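Local coordinates for protein transferrin (Manduca sexta, PDB 6WB6) that binds a single ferric ion together with a carbonate anion and serves as a secreted iron transporter in an insect, at residues M140-E151 with R344-V352; V397-D408 with S585-L595. All coordinates share one frame; numbering follows the deposited sequence.

Contact 1 of 2, residues M140-E151 with R344-V352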
loop_
_atom_site.group_PDB
_atom_site.type_symbol
_atom_site.label_atom_id
_atom_site.label_comp_id
_atom_site.label_asym_id
_atom_site.label_seq_id
_atom_site.Cartn_x
_atom_site.Cartn_y
_atom_site.Cartn_z
ATOM N N MET A 140 13.229 -8.169 -19.416
ATOM C CA MET A 140 12.612 -8.190 -18.101
ATOM C C MET A 140 11.310 -8.994 -18.085
ATOM O O MET A 140 10.476 -8.793 -17.200
ATOM C CB MET A 140 12.384 -6.751 -17.634
ATOM C CG MET A 140 13.694 -6.040 -17.206
ATOM S SD MET A 140 13.381 -4.323 -16.735
ATOM C CE MET A 140 13.218 -3.579 -18.331
ATOM N N ASN A 141 11.143 -9.936 -19.011
ATOM C CA ASN A 141 9.932 -10.735 -19.109
ATOM C C ASN A 141 10.176 -12.193 -18.746
ATOM O O ASN A 141 9.454 -13.077 -19.208
ATOM C CB ASN A 141 9.335 -10.626 -20.511
ATOM C CG ASN A 141 10.196 -11.275 -21.575
ATOM O OD1 ASN A 141 11.387 -11.533 -21.369
ATOM N ND2 ASN A 141 9.590 -11.536 -22.740
ATOM N N ASP A 142 11.201 -12.453 -17.934
ATOM C CA ASP A 142 11.367 -13.752 -17.299
ATOM C C ASP A 142 10.180 -13.946 -16.371
ATOM O O ASP A 142 10.034 -13.229 -15.381
ATOM C CB ASP A 142 12.715 -13.810 -16.562
ATOM C CG ASP A 142 12.926 -15.111 -15.791
ATOM O OD1 ASP A 142 12.053 -15.983 -15.831
ATOM O OD2 ASP A 142 13.980 -15.254 -15.131
ATOM N N HIS A 143 9.290 -14.877 -16.688
ATOM C CA HIS A 143 8.086 -15.017 -15.886
ATOM C C HIS A 143 8.226 -16.038 -14.767
ATOM O O HIS A 143 7.257 -16.274 -14.044
ATOM C CB HIS A 143 6.896 -15.344 -16.780
ATOM C CG HIS A 143 6.351 -14.142 -17.490
ATOM N ND1 HIS A 143 5.663 -13.143 -16.834
ATOM C CD2 HIS A 143 6.427 -13.761 -18.788
ATOM C CE1 HIS A 143 5.315 -12.210 -17.703
ATOM N NE2 HIS A 143 5.767 -12.561 -18.894
ATOM N N SER A 144 9.420 -16.599 -14.555
ATOM C CA SER A 144 9.626 -17.343 -13.319
ATOM C C SER A 144 9.655 -16.414 -12.109
ATOM O O SER A 144 9.437 -16.877 -10.982
ATOM C CB SER A 144 10.905 -18.189 -13.398
ATOM O OG SER A 144 11.960 -17.511 -14.067
ATOM N N ILE A 145 9.860 -15.110 -12.312
ATOM C CA ILE A 145 9.902 -14.158 -11.211
ATOM C C ILE A 145 8.958 -12.990 -11.503
ATOM O O ILE A 145 8.414 -12.850 -12.597
ATOM C CB ILE A 145 11.330 -13.643 -10.949
ATOM C CG1 ILE A 145 11.878 -12.973 -12.204
ATOM C CG2 ILE A 145 12.239 -14.781 -10.507
ATOM C CD1 ILE A 145 13.331 -12.425 -12.040
ATOM N N SER A 146 8.783 -12.142 -10.498
ATOM C CA SER A 146 7.894 -11.006 -10.603
ATOM C C SER A 146 8.487 -9.884 -11.446
ATOM O O SER A 146 9.701 -9.814 -11.652
ATOM C CB SER A 146 7.610 -10.453 -9.226
ATOM O OG SER A 146 8.805 -9.903 -8.718
ATOM N N PRO A 147 7.637 -8.969 -11.931
ATOM C CA PRO A 147 8.160 -7.774 -12.609
ATOM C C PRO A 147 9.158 -6.963 -11.786
ATOM O O PRO A 147 10.119 -6.447 -12.358
ATOM C CB PRO A 147 6.888 -6.972 -12.897
ATOM C CG PRO A 147 5.833 -8.039 -13.113
ATOM C CD PRO A 147 6.183 -9.130 -12.138
ATOM N N LYS A 148 8.937 -6.787 -10.479
ATOM C CA LYS A 148 9.903 -6.029 -9.697
ATOM C C LYS A 148 11.252 -6.742 -9.701
ATOM O O LYS A 148 12.300 -6.114 -9.902
ATOM C CB LYS A 148 9.394 -5.826 -8.271
ATOM C CG LYS A 148 10.240 -4.873 -7.433
ATOM C CD LYS A 148 10.446 -3.497 -8.092
ATOM C CE LYS A 148 9.091 -2.838 -8.497
ATOM N NZ LYS A 148 9.288 -1.549 -9.210
ATOM N N GLU A 149 11.245 -8.067 -9.533
ATOM C CA GLU A 149 12.517 -8.782 -9.573
ATOM C C GLU A 149 13.149 -8.716 -10.953
ATOM O O GLU A 149 14.376 -8.632 -11.066
ATOM C CB GLU A 149 12.362 -10.236 -9.149
ATOM C CG GLU A 149 13.739 -10.826 -8.857
ATOM C CD GLU A 149 13.728 -12.224 -8.272
ATOM O OE1 GLU A 149 12.647 -12.758 -8.010
ATOM O OE2 GLU A 149 14.833 -12.778 -8.054
ATOM N N ASN A 150 12.340 -8.720 -12.014
ATOM C CA ASN A 150 12.913 -8.623 -13.347
ATOM C C ASN A 150 13.736 -7.333 -13.508
ATOM O O ASN A 150 14.818 -7.356 -14.096
ATOM C CB ASN A 150 11.817 -8.716 -14.399
ATOM C CG ASN A 150 11.592 -10.157 -14.875
ATOM O OD1 ASN A 150 12.294 -10.660 -15.762
ATOM N ND2 ASN A 150 10.624 -10.823 -14.278
ATOM N N GLU A 151 13.237 -6.216 -12.978
ATOM C CA GLU A 151 13.924 -4.926 -13.067
ATOM C C GLU A 151 15.232 -4.949 -12.320
ATOM O O GLU A 151 16.242 -4.432 -12.800
ATOM C CB GLU A 151 13.067 -3.822 -12.451
ATOM C CG GLU A 151 11.807 -3.579 -13.119
ATOM C CD GLU A 151 10.884 -2.669 -12.313
ATOM O OE1 GLU A 151 11.251 -2.188 -11.198
ATOM O OE2 GLU A 151 9.787 -2.423 -12.829
ATOM N N ARG A 344 5.385 2.479 -18.401
ATOM C CA ARG A 344 6.483 1.517 -18.392
ATOM C C ARG A 344 5.985 0.118 -18.066
ATOM O O ARG A 344 5.167 -0.090 -17.159
ATOM C CB ARG A 344 7.555 1.903 -17.383
ATOM C CG ARG A 344 8.718 0.906 -17.337
ATOM C CD ARG A 344 9.849 1.507 -16.566
ATOM N NE ARG A 344 9.488 1.618 -15.169
ATOM C CZ ARG A 344 9.597 0.634 -14.284
ATOM N NH1 ARG A 344 10.056 -0.552 -14.649
ATOM N NH2 ARG A 344 9.233 0.835 -13.029
ATOM N N GLY A 345 6.499 -0.836 -18.822
ATOM C CA GLY A 345 6.261 -2.237 -18.563
ATOM C C GLY A 345 7.566 -3.015 -18.580
ATOM O O GLY A 345 8.660 -2.467 -18.356
ATOM N N HIS A 346 7.461 -4.304 -18.862
ATOM C CA HIS A 346 8.614 -5.193 -18.826
ATOM C C HIS A 346 8.710 -6.051 -20.086
ATOM O O HIS A 346 9.406 -7.073 -20.093
ATOM C CB HIS A 346 8.549 -6.048 -17.563
ATOM C CG HIS A 346 8.525 -5.235 -16.302
ATOM N ND1 HIS A 346 7.357 -4.736 -15.756
ATOM C CD2 HIS A 346 9.531 -4.805 -15.500
ATOM C CE1 HIS A 346 7.649 -4.040 -14.670
ATOM N NE2 HIS A 346 8.961 -4.069 -14.490
ATOM N N GLY A 347 8.074 -5.627 -21.167
ATOM C CA GLY A 347 8.049 -6.425 -22.371
ATOM C C GLY A 347 6.902 -7.412 -22.371
ATOM O O GLY A 347 6.498 -7.938 -21.334
ATOM N N ALA A 348 6.378 -7.672 -23.564
ATOM C CA ALA A 348 5.304 -8.641 -23.711
ATOM C C ALA A 348 5.780 -10.043 -23.332
ATOM O O ALA A 348 6.940 -10.399 -23.570
ATOM C CB ALA A 348 4.792 -8.636 -25.146
ATOM N N PRO A 349 4.916 -10.860 -22.713
ATOM C CA PRO A 349 3.572 -10.472 -22.262
ATOM C C PRO A 349 3.622 -9.733 -20.921
ATOM O O PRO A 349 4.189 -10.283 -19.981
ATOM C CB PRO A 349 2.856 -11.814 -22.118
ATOM C CG PRO A 349 3.958 -12.771 -21.722
ATOM C CD PRO A 349 5.243 -12.244 -22.333
ATOM N N GLU A 350 3.055 -8.530 -20.820
ATOM C CA GLU A 350 3.034 -7.847 -19.532
ATOM C C GLU A 350 2.297 -8.708 -18.502
ATOM O O GLU A 350 1.208 -9.231 -18.761
ATOM C CB GLU A 350 2.383 -6.469 -19.680
ATOM C CG GLU A 350 3.018 -5.561 -20.778
ATOM C CD GLU A 350 4.413 -5.025 -20.431
ATOM O OE1 GLU A 350 5.074 -4.487 -21.337
ATOM O OE2 GLU A 350 4.846 -5.127 -19.266
ATOM N N LEU A 351 2.897 -8.880 -17.332
ATOM C CA LEU A 351 2.308 -9.791 -16.361
ATOM C C LEU A 351 1.057 -9.173 -15.764
ATOM O O LEU A 351 1.010 -7.976 -15.482
ATOM C CB LEU A 351 3.295 -10.141 -15.249
ATOM C CG LEU A 351 2.736 -11.127 -14.222
ATOM C CD1 LEU A 351 2.404 -12.483 -14.864
ATOM C CD2 LEU A 351 3.681 -11.303 -13.074
ATOM N N VAL A 352 0.040 -10.001 -15.562
ATOM C CA VAL A 352 -1.240 -9.558 -15.023
ATOM C C VAL A 352 -1.576 -10.456 -13.853
ATOM O O VAL A 352 -1.390 -11.672 -13.922
ATOM C CB VAL A 352 -2.354 -9.610 -16.089
ATOM C CG1 VAL A 352 -3.731 -9.334 -15.467
ATOM C CG2 VAL A 352 -2.053 -8.632 -17.208
HETATM O O HOH W 1 11.568 -7.694 -21.450
#
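Glu151 and His346 both set CG opposite their own carbonyl carbon (chi1 -63° and -59°), and their side chains then cross at about a right angle, the glutamate chain extended beyond CG to bring OE2 to the imidazole. The pair sits at the junction of the two transferrin repeats: helix 147-158 of the first receives the connecting loop that follows helix 338-342 and leads into strand 352-357 of the second. His346 NE2 donates to Glu151 OE2 in a short hydrogen bond of 2.5 Å, with ring and carboxylate nearly coplanar. The same oxygen takes Arg344 NH1 at 2.6 Å, this time from above the carboxylate plane, although OE2 itself lies in the plane of the guanidinium; the two flat groups are turned 60° against each other. Lys148 NZ approaches the second oxygen, Glu151 OE1, from its syn side at 2.9 Å, and the Tyr124 hydroxyl also bonds there. With both oxygens held, the carboxylate is probably fixed in its rotation, and the surrounding positive charge is likely to favour its ionised form. Arg344 also forms a salt bridge with Asp377 of the second repeat.

Apolar packing continues beside this network. Pro147 CB rests over one face of the His346 ring, 3.7 Å from its centroid, in a CH-pi contact, while Pro147 CD presses tightly on Leu351 CD2 at 3.4 Å. Toward the surface the bonding passes to loop carbonyls. Asn141 ND2 donates to Ala348 O over 3.0 Å with the acceptor in its amide plane, and His143 NE2 makes a weak bond to the carbonyl of Pro349, a cis-proline. One water accepts from Met140 N at 2.7 Å and donates to His346 O at 2.6 Å.

Contact 2 of 2, residues V397-D408 with S585-L595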
loop_
_atom_site.group_PDB
_atom_site.type_symbol
_atom_site.label_atom_id
_atom_site.label_comp_id
_atom_site.label_asym_id
_atom_site.label_seq_id
_atom_site.Cartn_x
_atom_site.Cartn_y
_atom_site.Cartn_z
ATOM N N VAL A 397 -9.748 -19.766 -9.030
ATOM C CA VAL A 397 -8.307 -19.737 -8.777
ATOM C C VAL A 397 -7.705 -21.113 -9.080
ATOM O O VAL A 397 -6.687 -21.232 -9.767
ATOM C CB VAL A 397 -8.016 -19.272 -7.339
ATOM C CG1 VAL A 397 -6.487 -19.230 -7.045
ATOM C CG2 VAL A 397 -8.593 -17.854 -7.100
ATOM N N GLN A 398 -8.351 -22.177 -8.617
ATOM C CA GLN A 398 -7.862 -23.518 -8.935
ATOM C C GLN A 398 -7.735 -23.740 -10.439
ATOM O O GLN A 398 -6.700 -24.219 -10.918
ATOM C CB GLN A 398 -8.790 -24.562 -8.351
ATOM C CG GLN A 398 -8.290 -25.949 -8.553
ATOM C CD GLN A 398 -9.275 -26.957 -8.105
ATOM O OE1 GLN A 398 -9.004 -27.735 -7.187
ATOM N NE2 GLN A 398 -10.448 -26.966 -8.747
ATOM N N ASP A 399 -8.803 -23.437 -11.188
ATOM C CA ASP A 399 -8.877 -23.617 -12.631
ATOM C C ASP A 399 -7.933 -22.704 -13.364
ATOM O O ASP A 399 -7.803 -22.826 -14.583
ATOM C CB ASP A 399 -10.290 -23.313 -13.152
ATOM C CG ASP A 399 -11.292 -24.374 -12.791
ATOM O OD1 ASP A 399 -10.894 -25.556 -12.692
ATOM O OD2 ASP A 399 -12.481 -24.011 -12.609
ATOM N N ASN A 400 -7.311 -21.772 -12.654
ATOM C CA ASN A 400 -6.542 -20.689 -13.263
ATOM C C ASN A 400 -7.415 -19.739 -14.085
ATOM O O ASN A 400 -6.949 -19.108 -15.035
ATOM C CB ASN A 400 -5.416 -21.226 -14.134
ATOM C CG ASN A 400 -4.356 -20.192 -14.385
ATOM O OD1 ASN A 400 -4.076 -19.355 -13.521
ATOM N ND2 ASN A 400 -3.779 -20.217 -15.580
ATOM N N GLY A 401 -8.696 -19.633 -13.752
ATOM C CA GLY A 401 -9.456 -18.499 -14.234
ATOM C C GLY A 401 -9.110 -17.221 -13.505
ATOM O O GLY A 401 -9.392 -16.134 -14.006
ATOM N N SER A 402 -8.501 -17.344 -12.332
ATOM C CA SER A 402 -8.045 -16.229 -11.526
ATOM C C SER A 402 -6.720 -16.621 -10.899
ATOM O O SER A 402 -6.351 -17.795 -10.863
ATOM C CB SER A 402 -9.044 -15.866 -10.421
ATOM O OG SER A 402 -10.372 -15.866 -10.907
ATOM N N ASP A 403 -6.018 -15.620 -10.381
ATOM C CA ASP A 403 -4.786 -15.844 -9.649
ATOM C C ASP A 403 -4.962 -15.711 -8.146
ATOM O O ASP A 403 -4.146 -16.254 -7.396
ATOM C CB ASP A 403 -3.718 -14.860 -10.129
ATOM C CG ASP A 403 -3.485 -14.959 -11.627
ATOM O OD1 ASP A 403 -3.210 -16.091 -12.106
ATOM O OD2 ASP A 403 -3.611 -13.923 -12.325
ATOM N N LEU A 404 -5.980 -14.994 -7.674
ATOM C CA LEU A 404 -6.222 -14.997 -6.240
ATOM C C LEU A 404 -7.658 -14.611 -5.946
ATOM O O LEU A 404 -8.341 -13.982 -6.753
ATOM C CB LEU A 404 -5.270 -14.054 -5.478
ATOM C CG LEU A 404 -5.392 -12.550 -5.738
ATOM C CD1 LEU A 404 -4.462 -11.740 -4.802
ATOM C CD2 LEU A 404 -5.096 -12.208 -7.169
ATOM N N ALA A 405 -8.062 -14.949 -4.734
ATOM C CA ALA A 405 -9.400 -14.725 -4.250
ATOM C C ALA A 405 -9.297 -14.738 -2.745
ATOM O O ALA A 405 -8.371 -15.333 -2.182
ATOM C CB ALA A 405 -10.371 -15.792 -4.764
ATOM N N SER A 406 -10.235 -14.058 -2.107
ATOM C CA SER A 406 -10.265 -13.938 -0.664
ATOM C C SER A 406 -11.244 -14.939 -0.077
ATOM O O SER A 406 -12.172 -15.402 -0.735
ATOM C CB SER A 406 -10.663 -12.522 -0.218
ATOM O OG SER A 406 -11.941 -12.167 -0.713
ATOM N N VAL A 407 -11.038 -15.219 1.196
ATOM C CA VAL A 407 -11.851 -16.136 1.968
ATOM C C VAL A 407 -11.737 -15.678 3.415
ATOM O O VAL A 407 -10.706 -15.135 3.831
ATOM C CB VAL A 407 -11.384 -17.589 1.690
ATOM C CG1 VAL A 407 -9.868 -17.696 1.835
ATOM C CG2 VAL A 407 -12.089 -18.591 2.558
ATOM N N ASP A 408 -12.824 -15.775 4.157
ATOM C CA ASP A 408 -12.861 -15.161 5.474
ATOM C C ASP A 408 -12.839 -16.231 6.557
ATOM O O ASP A 408 -13.170 -17.398 6.329
ATOM C CB ASP A 408 -14.098 -14.260 5.647
ATOM C CG ASP A 408 -14.073 -13.012 4.747
ATOM O OD1 ASP A 408 -12.984 -12.439 4.538
ATOM O OD2 ASP A 408 -15.150 -12.593 4.248
ATOM N N SER A 585 -7.767 -13.972 9.543
ATOM C CA SER A 585 -8.362 -12.746 9.034
ATOM C C SER A 585 -8.650 -12.949 7.562
ATOM O O SER A 585 -8.119 -13.870 6.945
ATOM C CB SER A 585 -7.425 -11.544 9.198
ATOM O OG SER A 585 -6.433 -11.531 8.188
ATOM N N ARG A 586 -9.488 -12.085 6.995
ATOM C CA ARG A 586 -9.725 -12.176 5.565
ATOM C C ARG A 586 -8.394 -12.418 4.867
ATOM O O ARG A 586 -7.430 -11.679 5.079
ATOM C CB ARG A 586 -10.370 -10.909 5.023
ATOM C CG ARG A 586 -10.426 -10.871 3.532
ATOM C CD ARG A 586 -11.374 -9.783 3.031
ATOM N NE ARG A 586 -12.751 -10.067 3.401
ATOM C CZ ARG A 586 -13.779 -9.245 3.185
ATOM N NH1 ARG A 586 -13.613 -8.073 2.582
ATOM N NH2 ARG A 586 -14.986 -9.599 3.569
ATOM N N THR A 587 -8.357 -13.462 4.042
ATOM C CA THR A 587 -7.138 -14.004 3.448
ATOM C C THR A 587 -7.326 -14.189 1.954
ATOM O O THR A 587 -8.369 -14.686 1.516
ATOM C CB THR A 587 -6.804 -15.353 4.026
ATOM O OG1 THR A 587 -6.569 -15.234 5.427
ATOM C CG2 THR A 587 -5.598 -15.899 3.356
ATOM N N TRP A 588 -6.306 -13.830 1.179
ATOM C CA TRP A 588 -6.303 -14.066 -0.255
ATOM C C TRP A 588 -5.495 -15.316 -0.548
ATOM O O TRP A 588 -4.383 -15.489 -0.026
ATOM C CB TRP A 588 -5.766 -12.851 -1.021
ATOM C CG TRP A 588 -6.763 -11.732 -0.959
ATOM C CD1 TRP A 588 -7.618 -11.348 -1.935
ATOM C CD2 TRP A 588 -7.007 -10.848 0.165
ATOM N NE1 TRP A 588 -8.387 -10.287 -1.505
ATOM C CE2 TRP A 588 -8.040 -9.973 -0.215
ATOM C CE3 TRP A 588 -6.451 -10.717 1.446
ATOM C CZ2 TRP A 588 -8.541 -8.986 0.642
ATOM C CZ3 TRP A 588 -6.945 -9.718 2.295
ATOM C CH2 TRP A 588 -7.983 -8.883 1.893
ATOM N N VAL A 589 -6.077 -16.212 -1.339
ATOM C CA VAL A 589 -5.468 -17.509 -1.584
ATOM C C VAL A 589 -5.201 -17.633 -3.069
ATOM O O VAL A 589 -5.865 -17.005 -3.902
ATOM C CB VAL A 589 -6.333 -18.680 -1.083
ATOM C CG1 VAL A 589 -6.598 -18.541 0.381
ATOM C CG2 VAL A 589 -7.620 -18.770 -1.861
ATOM N N ALA A 590 -4.208 -18.457 -3.391
ATOM C CA ALA A 590 -3.765 -18.655 -4.758
ATOM C C ALA A 590 -3.490 -20.130 -5.007
ATOM O O ALA A 590 -3.314 -20.924 -4.081
ATOM C CB ALA A 590 -2.502 -17.843 -5.066
ATOM N N ALA A 591 -3.445 -20.487 -6.286
ATOM C CA ALA A 591 -3.156 -21.857 -6.641
ATOM C C ALA A 591 -1.655 -22.101 -6.563
ATOM O O ALA A 591 -0.851 -21.198 -6.293
ATOM C CB ALA A 591 -3.690 -22.179 -8.030
ATOM N N LYS A 592 -1.280 -23.347 -6.836
ATOM C CA LYS A 592 0.082 -23.837 -6.671
ATOM C C LYS A 592 0.979 -23.593 -7.876
ATOM O O LYS A 592 2.180 -23.380 -7.705
ATOM C CB LYS A 592 0.055 -25.350 -6.402
ATOM N N ASP A 593 0.446 -23.661 -9.100
ATOM C CA ASP A 593 1.291 -23.936 -10.263
ATOM C C ASP A 593 1.492 -22.747 -11.189
ATOM O O ASP A 593 1.935 -22.935 -12.323
ATOM C CB ASP A 593 0.718 -25.112 -11.045
ATOM C CG ASP A 593 0.829 -26.385 -10.278
ATOM O OD1 ASP A 593 1.924 -26.604 -9.723
ATOM O OD2 ASP A 593 -0.177 -27.120 -10.183
ATOM N N PHE A 594 1.211 -21.528 -10.731
ATOM C CA PHE A 594 1.285 -20.387 -11.628
ATOM C C PHE A 594 2.076 -19.255 -10.990
ATOM O O PHE A 594 3.262 -19.437 -10.714
ATOM C CB PHE A 594 -0.125 -19.995 -12.032
ATOM C CG PHE A 594 -0.845 -21.102 -12.717
ATOM C CD1 PHE A 594 -0.544 -21.417 -14.017
ATOM C CD2 PHE A 594 -1.777 -21.854 -12.053
ATOM C CE1 PHE A 594 -1.197 -22.449 -14.662
ATOM C CE2 PHE A 594 -2.414 -22.903 -12.697
ATOM C CZ PHE A 594 -2.110 -23.191 -14.000
ATOM N N LEU A 595 1.461 -18.099 -10.745
ATOM C CA LEU A 595 2.223 -16.952 -10.266
ATOM C C LEU A 595 2.834 -17.266 -8.908
ATOM O O LEU A 595 2.210 -17.926 -8.068
ATOM C CB LEU A 595 1.329 -15.711 -10.181
ATOM C CG LEU A 595 0.927 -15.025 -11.498
ATOM C CD1 LEU A 595 -0.122 -15.806 -12.224
ATOM C CD2 LEU A 595 0.365 -13.659 -11.252
HETATM O O HOH W 2 -3.119 -18.826 -8.338
HETATM O O HOH W 3 -11.389 -10.048 -2.750
#
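Ala405 and Val407 face Val589 and Thr587 as antiparallel hydrogen-bonded pairs, with Ser406 and Trp588 a non-hydrogen-bonded pair between them. The N-to-C directions of the short strands 405-407 and 587-590 are 130° apart, and Val589 N meets Ala405 O at 2.6 Å, the shortest of their four backbone bonds. On one face, Ser406 CB lies over the five-membered ring of Trp588, 3.6 Å from its centroid, and a water joins Ser406 OG to Trp588 NE1; Phe425 stacks on the indole. On the other, Val407 CG1 packs against Val589 CG1 at 3.7 Å. The two strands belong to an antiparallel sheet of the second transferrin repeat, 587-590 lying between 405-407 and 422-428, while Leu404 makes backbone bonds to strand 352-357. Asp408 and Arg586 lie side by side past the strands: NE donates straight to the syn lone pair of OD1 at 2.6 Å and NH2 reaches OD2 at 3.1 Å, the two planes nearly coplanar. A leucine in place of Arg586 would probably leave the Asp408 carboxylate without its two-pronged mate and free to turn. Past helix 390-399, the Asn400 amide stacks flat over the centre of the Phe594 ring, their planes 3° apart.

Overall arrangement
Contact 1 joins the two transferrin repeats, whereas contact 2 lies wholly inside the second. Each is partly buried, but differently built: contact 1 holds a loop against a helix start and the loop before it, with a buried charged cluster at one end and uncharged side-chain-to-carbonyl bonds, one of them weak, nearer the surface; contact 2 is carried by strand pairing, its buried apolar groups flanked by a partly exposed ion pair. Strand 352-357 leads from one to the other, since Val352 packs against Asp403 and Leu595, and Asp403 is paired with Arg354. Helix 597-611 touches both. In contact 1 the Arg344 side chain lies about 13 Å from the bound ferric ion; contact 2 lies away from the iron and carbonate sites.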